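Local coordinates for thiol transferase (Phanerochaete chrysosporium, PDB 4F0B), which is a glutathione transferase of the Ure2p type that binds oxidized glutathione and probably catalyses glutathione-dependent thiol transfer, at residues Tyr151-Tyr159 against Trp186-Leu195. Residues are numbered along the deposited sequence; the frame is centred on the assembly and turned at random.
Sequences YLNESKRLY and WARIAPRTGL. With GDS (oxidized glutathione disulfide), chain C.
Tyr159, Leu152 and Leu195 carry a mostly apolar contact in the all-helical C-terminal domain of the glutathione transferase fold. It joins helix 145-166 to the end of helix 178-187 and the short helix 190-193. Leu195 puts its two methyl branches against different residues. Leu195 CD2 lies 3.5 Å from Tyr159 CD1, and the two side chains cross at about a right angle. On the other branch, Leu195 CD1 meets Ser155 CB at 4.0 Å. The aliphatic start of Lys156 runs alongside Leu195 in the opposite direction. Leu152 works through one methyl. With CG anti to the carbonyl carbon (chi1 -76°), Leu152 CD2 comes 3.4 Å from the backbone O of Thr193. Leu152 CD2 also lies 4.1 Å from Gly194 CA. The positive phi of Gly194 (135°) follows the end of helix 190-193, and this backbone turn itself suits glycine.

The phenol end of Tyr159 reaches the end of helix 178-187 at Ala187. Tyr159 OH is 3.1 Å from Ala187 CA, and CB of Ala187 sits at the ring edge. Tyr159 OH is hydrogen-bonded to Gln130 OE1. NE2 of the same glutamine bonds Trp186 O and Thr193 OG1. Cutting Tyr159 back to an alanine is likely to cost Gln130 its phenol partner and open a gap beside Leu195 and Ala187. The indole of Trp186 turns toward the glutathione disulfide, with Trp186 CH2 3.5 Å from CB5 of the ligand, and its NE1 bonds Asn18. Trp186 thus links this packing to the pocket.

Further round helix 145-166, Glu154 is salt-bridged to Arg70 of the second subunit. Helix 109-139 supplies Gln130, Asn134 to Thr193 OG1 and Asn137 to Thr193 O, while Val203 of helix 201-211 packs on Tyr159.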
ATOM      1  N   TYR A 151      -9.783  -6.186 -14.856  1.00  4.49           N
ATOM      2  CA  TYR A 151      -9.166  -6.546 -13.571  1.00  4.32           C
ATOM      3  C   TYR A 151      -8.635  -7.960 -13.544  1.00  4.45           C
ATOM      4  O   TYR A 151      -7.642  -8.184 -12.853  1.00  4.86           O
ATOM      5  CB  TYR A 151     -10.094  -6.205 -12.369  1.00  5.46           C
ATOM      6  CG  TYR A 151     -10.310  -4.716 -12.310  1.00  4.46           C
ATOM      7  CD1 TYR A 151      -9.246  -3.882 -11.961  1.00  5.05           C
ATOM      8  CD2 TYR A 151     -11.527  -4.146 -12.684  1.00  4.72           C
ATOM      9  CE1 TYR A 151      -9.382  -2.494 -11.986  1.00  4.61           C
ATOM     10  CE2 TYR A 151     -11.696  -2.765 -12.700  1.00  4.55           C
ATOM     11  CZ  TYR A 151     -10.623  -1.943 -12.366  1.00  5.42           C
ATOM     12  OH  TYR A 151     -10.761  -0.571 -12.398  1.00  7.62           O
ATOM     13  N   LEU A 152      -9.194  -8.891 -14.312  1.00  6.22           N
ATOM     14  CA  LEU A 152      -8.531 -10.185 -14.474  1.00  6.75           C
ATOM     15  C   LEU A 152      -7.190 -10.009 -15.197  1.00  4.97           C
ATOM     16  O   LEU A 152      -6.172 -10.574 -14.748  1.00  6.32           O
ATOM     17  CB  LEU A 152      -9.436 -11.178 -15.187  1.00  8.09           C
ATOM     18  CG  LEU A 152     -10.562 -11.790 -14.363  1.00 13.58           C
ATOM     19  CD1 LEU A 152     -11.426 -12.677 -15.266  1.00 14.98           C
ATOM     20  CD2 LEU A 152     -10.027 -12.604 -13.187  1.00 16.22           C
ATOM     21  N   ASN A 153      -7.156  -9.195 -16.245  1.00  5.61           N
ATOM     22  CA  ASN A 153      -5.911  -8.989 -16.960  1.00  5.95           C
ATOM     23  C   ASN A 153      -4.877  -8.283 -16.114  1.00  6.02           C
ATOM     24  O   ASN A 153      -3.693  -8.637 -16.157  1.00  7.36           O
ATOM     25  CB  ASN A 153      -6.152  -8.238 -18.262  1.00  7.39           C
ATOM     26  CG  ASN A 153      -6.783  -9.134 -19.312  1.00 12.24           C
ATOM     27  OD1 ASN A 153      -6.721 -10.368 -19.224  1.00 13.76           O
ATOM     28  ND2 ASN A 153      -7.419  -8.518 -20.295  1.00 14.80           N
ATOM     29  N   GLU A 154      -5.288  -7.275 -15.338  1.00  4.81           N
ATOM     30  CA  GLU A 154      -4.332  -6.603 -14.475  1.00  4.99           C
ATOM     31  C   GLU A 154      -3.833  -7.545 -13.376  1.00  4.36           C
ATOM     32  O   GLU A 154      -2.633  -7.528 -13.034  1.00  5.41           O
ATOM     33  CB  GLU A 154      -4.953  -5.329 -13.871  1.00  4.87           C
ATOM     34  CG  GLU A 154      -4.045  -4.613 -12.902  1.00  5.23           C
ATOM     35  CD  GLU A 154      -2.733  -4.109 -13.483  1.00  6.76           C
ATOM     36  OE1 GLU A 154      -2.550  -4.086 -14.726  1.00  8.19           O
ATOM     37  OE2 GLU A 154      -1.880  -3.775 -12.638  1.00  7.66           O
ATOM     38  N   SER A 155      -4.731  -8.356 -12.816  1.00  5.19           N
ATOM     39  CA  SER A 155      -4.283  -9.361 -11.831  1.00  4.61           C
ATOM     40  C   SER A 155      -3.248 -10.302 -12.452  1.00  6.73           C
ATOM     41  O   SER A 155      -2.232 -10.603 -11.817  1.00  5.82           O
ATOM     42  CB  SER A 155      -5.466 -10.158 -11.298  1.00  5.78           C
ATOM     43  OG  SER A 155      -6.330  -9.295 -10.541  1.00  6.62           O
ATOM     44  N   LYS A 156      -3.497 -10.771 -13.672  1.00  5.33           N
ATOM     45  CA  LYS A 156      -2.527 -11.611 -14.351  1.00  5.83           C
ATOM     46  C   LYS A 156      -1.185 -10.919 -14.553  1.00  6.03           C
ATOM     47  O   LYS A 156      -0.135 -11.539 -14.360  1.00  6.76           O
ATOM     48  CB  LYS A 156      -3.081 -12.128 -15.691  1.00  6.94           C
ATOM     49  CG  LYS A 156      -4.204 -13.144 -15.538  1.00  7.76           C
ATOM     50  CD  LYS A 156      -4.877 -13.481 -16.876  1.00 11.24           C
ATOM     51  CE  LYS A 156      -6.109 -14.298 -16.591  1.00 17.00           C
ATOM     52  NZ  LYS A 156      -6.740 -14.722 -17.887  1.00 21.60           N
ATOM     53  N   ARG A 157      -1.195  -9.641 -14.930  1.00  4.97           N
ATOM     54  CA  ARG A 157       0.053  -8.902 -15.078  1.00  4.37           C
ATOM     55  C   ARG A 157       0.806  -8.858 -13.745  1.00  5.03           C
ATOM     56  O   ARG A 157       2.030  -9.077 -13.707  1.00  5.36           O
ATOM     57  CB  ARG A 157      -0.212  -7.467 -15.588  1.00  4.98           C
ATOM     58  CG  ARG A 157       1.036  -6.699 -15.961  1.00  4.97           C
ATOM     59  CD  ARG A 157       0.745  -5.233 -16.140  1.00  4.82           C
ATOM     60  NE  ARG A 157       0.425  -4.592 -14.859  1.00  4.05           N
ATOM     61  CZ  ARG A 157       1.340  -4.239 -13.957  1.00  4.90           C
ATOM     62  NH1 ARG A 157       2.641  -4.399 -14.209  1.00  5.81           N
ATOM     63  NH2 ARG A 157       0.960  -3.664 -12.818  1.00  6.56           N
ATOM     64  N   LEU A 158       0.102  -8.552 -12.666  1.00  3.94           N
ATOM     65  CA  LEU A 158       0.729  -8.498 -11.342  1.00  4.09           C
ATOM     66  C   LEU A 158       1.257  -9.862 -10.907  1.00  4.59           C
ATOM     67  O   LEU A 158       2.369  -9.941 -10.332  1.00  4.84           O
ATOM     68  CB  LEU A 158      -0.281  -7.984 -10.341  1.00  4.17           C
ATOM     69  CG  LEU A 158      -0.618  -6.489 -10.490  1.00  4.00           C
ATOM     70  CD1 LEU A 158      -1.934  -6.201  -9.764  1.00  5.56           C
ATOM     71  CD2 LEU A 158       0.519  -5.580  -9.970  1.00  6.10           C
ATOM     72  N   TYR A 159       0.495 -10.927 -11.177  1.00  4.62           N
ATOM     73  CA  TYR A 159       0.987 -12.268 -10.857  1.00  5.17           C
ATOM     74  C   TYR A 159       2.168 -12.690 -11.720  1.00  5.79           C
ATOM     75  O   TYR A 159       2.978 -13.484 -11.244  1.00  6.68           O
ATOM     76  CB  TYR A 159      -0.157 -13.306 -10.830  1.00  5.27           C
ATOM     77  CG  TYR A 159      -0.883 -13.266  -9.504  1.00  6.83           C
ATOM     78  CD1 TYR A 159      -1.994 -12.473  -9.288  1.00  7.33           C
ATOM     79  CD2 TYR A 159      -0.400 -13.998  -8.419  1.00 15.76           C
ATOM     80  CE1 TYR A 159      -2.646 -12.455  -8.064  1.00  6.35           C
ATOM     81  CE2 TYR A 159      -1.049 -13.955  -7.182  1.00 18.65           C
ATOM     82  CZ  TYR A 159      -2.181 -13.214  -7.037  1.00  9.90           C
ATOM     83  OH  TYR A 159      -2.825 -13.185  -5.794  1.00 11.49           O
ATOM     84  N   TRP A 186      -4.170 -13.261  -0.607  1.00  4.44           N
ATOM     85  CA  TRP A 186      -4.791 -13.084  -1.916  1.00  4.67           C
ATOM     86  C   TRP A 186      -4.494 -14.225  -2.893  1.00  5.64           C
ATOM     87  O   TRP A 186      -5.380 -14.692  -3.618  1.00  5.56           O
ATOM     88  CB  TRP A 186      -4.382 -11.731  -2.511  1.00  4.76           C
ATOM     89  CG  TRP A 186      -5.094 -10.587  -1.857  1.00  5.43           C
ATOM     90  CD1 TRP A 186      -4.630  -9.799  -0.831  1.00  5.14           C
ATOM     91  CD2 TRP A 186      -6.389 -10.133  -2.187  1.00  4.45           C
ATOM     92  NE1 TRP A 186      -5.602  -8.867  -0.483  1.00  5.58           N
ATOM     93  CE2 TRP A 186      -6.694  -9.050  -1.309  1.00  4.40           C
ATOM     94  CE3 TRP A 186      -7.346 -10.541  -3.141  1.00  4.89           C
ATOM     95  CZ2 TRP A 186      -7.902  -8.343  -1.382  1.00  4.93           C
ATOM     96  CZ3 TRP A 186      -8.563  -9.845  -3.205  1.00  5.25           C
ATOM     97  CH2 TRP A 186      -8.823  -8.751  -2.318  1.00  6.45           C
ATOM     98  N   ALA A 187      -3.235 -14.658  -2.927  1.00  4.67           N
ATOM     99  CA  ALA A 187      -2.849 -15.678  -3.920  1.00  6.40           C
ATOM    100  C   ALA A 187      -3.606 -16.984  -3.711  1.00  5.26           C
ATOM    101  O   ALA A 187      -3.919 -17.651  -4.712  1.00  7.06           O
ATOM    102  CB  ALA A 187      -1.343 -15.897  -3.882  1.00  7.99           C
ATOM    103  N   ARG A 188      -3.903 -17.360  -2.457  1.00  5.42           N
ATOM    104  CA  ARG A 188      -4.576 -18.633  -2.234  1.00  5.96           C
ATOM    105  C   ARG A 188      -6.009 -18.654  -2.778  1.00  7.11           C
ATOM    106  O   ARG A 188      -6.568 -19.734  -2.960  1.00 10.08           O
ATOM    107  CB  ARG A 188      -4.527 -19.014  -0.748  1.00  6.89           C
ATOM    108  CG  ARG A 188      -5.455 -18.186   0.134  1.00  7.72           C
ATOM    109  CD  ARG A 188      -5.215 -18.505   1.605  1.00  7.78           C
ATOM    110  NE  ARG A 188      -5.529 -19.906   1.927  1.00  9.08           N
ATOM    111  CZ  ARG A 188      -6.721 -20.316   2.359  1.00 10.19           C
ATOM    112  NH1 ARG A 188      -7.707 -19.437   2.566  1.00 11.84           N
ATOM    113  NH2 ARG A 188      -6.938 -21.604   2.630  1.00 10.80           N
ATOM    114  N   ILE A 189      -6.588 -17.482  -3.048  1.00  6.33           N
ATOM    115  CA  ILE A 189      -7.895 -17.419  -3.688  1.00  6.71           C
ATOM    116  C   ILE A 189      -7.834 -16.940  -5.134  1.00  7.11           C
ATOM    117  O   ILE A 189      -8.894 -16.770  -5.745  1.00  8.46           O
ATOM    118  CB  ILE A 189      -8.924 -16.574  -2.886  1.00  8.71           C
ATOM    119  CG1 ILE A 189      -8.524 -15.091  -2.896  1.00  8.88           C
ATOM    120  CG2 ILE A 189      -9.110 -17.199  -1.464  1.00  9.29           C
ATOM    121  CD1 ILE A 189      -9.635 -14.102  -2.411  1.00 11.58           C
ATOM    122  N   ALA A 190      -6.633 -16.796  -5.695  1.00  7.78           N
ATOM    123  CA  ALA A 190      -6.522 -16.481  -7.117  1.00  9.02           C
ATOM    124  C   ALA A 190      -7.327 -17.424  -8.051  1.00  9.75           C
ATOM    125  O   ALA A 190      -7.905 -16.917  -9.017  1.00 12.03           O
ATOM    126  CB  ALA A 190      -5.031 -16.402  -7.544  1.00  9.73           C
ATOM    127  N   PRO A 191      -7.356 -18.762  -7.789  1.00 10.38           N
ATOM    128  CA  PRO A 191      -8.146 -19.632  -8.682  1.00 11.13           C
ATOM    129  C   PRO A 191      -9.614 -19.252  -8.686  1.00 14.15           C
ATOM    130  O   PRO A 191     -10.264 -19.223  -9.749  1.00 17.38           O
ATOM    131  CB  PRO A 191      -7.903 -21.034  -8.103  1.00 13.23           C
ATOM    132  CG  PRO A 191      -6.482 -20.939  -7.519  1.00 11.01           C
ATOM    133  CD  PRO A 191      -6.513 -19.531  -6.861  1.00 10.37           C
ATOM    134  N   ARG A 192     -10.122 -18.908  -7.499  1.00 12.31           N
ATOM    135  CA  ARG A 192     -11.488 -18.436  -7.377  1.00 13.32           C
ATOM    136  C   ARG A 192     -11.696 -17.146  -8.151  1.00  9.77           C
ATOM    137  O   ARG A 192     -12.706 -16.988  -8.826  1.00 14.45           O
ATOM    138  CB  ARG A 192     -11.836 -18.206  -5.920  1.00 10.60           C
ATOM    139  CG  ARG A 192     -13.215 -17.862  -5.799  1.00 19.12           C
ATOM    140  CD  ARG A 192     -13.612 -17.579  -4.392  1.00 19.58           C
ATOM    141  NE  ARG A 192     -15.028 -17.285  -4.451  1.00 21.87           N
ATOM    142  CZ  ARG A 192     -15.724 -16.764  -3.459  1.00 18.74           C
ATOM    143  NH1 ARG A 192     -15.130 -16.453  -2.307  1.00 19.92           N
ATOM    144  NH2 ARG A 192     -16.999 -16.528  -3.644  1.00 20.21           N
ATOM    145  N   THR A 193     -10.734 -16.223  -8.046  1.00 13.01           N
ATOM    146  CA  THR A 193     -10.830 -14.967  -8.779  1.00 11.07           C
ATOM    147  C   THR A 193     -10.971 -15.233 -10.254  1.00 10.84           C
ATOM    148  O   THR A 193     -11.720 -14.548 -10.953  1.00 13.88           O
ATOM    149  CB  THR A 193      -9.567 -14.106  -8.549  1.00 10.04           C
ATOM    150  OG1 THR A 193      -9.436 -13.845  -7.154  1.00 11.20           O
ATOM    151  CG2 THR A 193      -9.646 -12.765  -9.336  1.00  9.08           C
ATOM    152  N   GLY A 194     -10.202 -16.206 -10.752  1.00 13.73           N
ATOM    153  CA  GLY A 194     -10.285 -16.591 -12.157  1.00 13.32           C
ATOM    154  C   GLY A 194      -8.914 -16.777 -12.811  1.00 15.42           C
ATOM    155  O   GLY A 194      -8.824 -16.924 -14.040  1.00 15.97           O
ATOM    156  N   LEU A 195      -7.856 -16.810 -12.013  1.00 13.32           N
ATOM    157  CA  LEU A 195      -6.536 -17.017 -12.575  1.00 14.72           C
ATOM    158  C   LEU A 195      -6.210 -18.497 -12.559  1.00 16.29           C
ATOM    159  O   LEU A 195      -6.447 -19.199 -11.563  1.00 20.66           O
ATOM    160  CB  LEU A 195      -5.461 -16.244 -11.799  1.00 15.00           C
ATOM    161  CG  LEU A 195      -5.346 -14.749 -12.076  1.00 18.48           C
ATOM    162  CD1 LEU A 195      -6.466 -14.032 -11.357  1.00 21.90           C
ATOM    163  CD2 LEU A 195      -4.013 -14.251 -11.580  1.00 14.91           C
TER
HETATM  164  N1  GDS C 301      -6.135  -1.693   2.494  1.00  4.51           N
HETATM  165  CA1 GDS C 301      -6.903  -2.411   3.560  1.00  4.07           C
HETATM  166  C1  GDS C 301      -5.934  -3.404   4.257  1.00  5.94           C
HETATM  167  OE1 GDS C 301      -4.967  -3.853   3.602  1.00  5.35           O
HETATM  168  OE2 GDS C 301      -6.166  -3.687   5.447  1.00  4.67           O
HETATM  169  CB1 GDS C 301      -8.045  -3.211   2.914  1.00  5.15           C
HETATM  170  CG1 GDS C 301      -8.948  -3.882   3.964  1.00  4.20           C
HETATM  171  CD1 GDS C 301     -10.222  -4.378   3.293  1.00  4.94           C
HETATM  172  O1  GDS C 301     -10.469  -4.293   2.097  1.00  6.10           O
HETATM  173  N2  GDS C 301     -11.158  -4.890   4.160  1.00  5.34           N
HETATM  174  CA2 GDS C 301     -12.446  -5.433   3.709  1.00  5.37           C
HETATM  175  C2  GDS C 301     -13.561  -4.798   4.509  1.00  6.20           C
HETATM  176  O2  GDS C 301     -13.461  -4.615   5.750  1.00  6.31           O
HETATM  177  CB2 GDS C 301     -12.556  -6.944   3.901  1.00  6.38           C
HETATM  178  SG2 GDS C 301     -11.249  -7.900   3.130  1.00  9.56           S
HETATM  179  N3  GDS C 301     -14.651  -4.478   3.786  1.00  7.00           N
HETATM  180  CA3 GDS C 301     -15.813  -3.890   4.460  1.00  6.59           C
HETATM  181  C3  GDS C 301     -16.305  -2.659   3.794  1.00 10.99           C
HETATM  182  OE3 GDS C 301     -17.268  -2.089   4.345  1.00 11.33           O
HETATM  183  OE4 GDS C 301     -15.729  -2.250   2.749  1.00 11.02           O
HETATM  184  N4  GDS C 301      -9.983  -5.008  -0.656  1.00  6.08           N
HETATM  185  CA4 GDS C 301      -9.061  -4.299  -1.527  1.00  6.88           C
HETATM  186  C4  GDS C 301      -7.598  -4.220  -0.977  1.00  5.76           C
HETATM  187  OE5 GDS C 301      -7.197  -5.067  -0.152  1.00  6.28           O
HETATM  188  OE6 GDS C 301      -6.914  -3.283  -1.424  1.00  5.73           O
HETATM  189  C5  GDS C 301     -10.990  -5.706  -1.188  1.00  5.89           C
HETATM  190  O5  GDS C 301     -11.175  -5.777  -2.426  1.00  6.57           O
HETATM  191  CA5 GDS C 301     -11.930  -6.402  -0.219  1.00  6.19           C
HETATM  192  N5  GDS C 301     -13.322  -6.311  -0.721  1.00  5.71           N
HETATM  193  CB5 GDS C 301     -11.428  -7.859  -0.106  1.00  7.42           C
HETATM  194  SG5 GDS C 301     -12.286  -8.733   1.198  1.00 11.65           S
HETATM  195  CA6 GDS C 301     -16.011  -3.065  -0.545  1.00 13.37           C
HETATM  196  C6  GDS C 301     -16.020  -2.801  -2.065  1.00 19.11           C
HETATM  197  OE7 GDS C 301     -14.940  -2.891  -2.689  1.00 16.95           O
HETATM  198  OE8 GDS C 301     -17.117  -2.452  -2.571  1.00 17.32           O
HETATM  199  N6  GDS C 301     -16.876  -2.071   0.086  1.00 12.98           N
HETATM  200  CB6 GDS C 301     -16.534  -4.504  -0.237  1.00 10.53           C
HETATM  201  CG6 GDS C 301     -15.645  -5.691  -0.713  1.00 12.01           C
HETATM  202  CD6 GDS C 301     -14.317  -5.686  -0.013  1.00  7.97           C
HETATM  203  O6  GDS C 301     -14.083  -5.158   1.063  1.00  8.37           O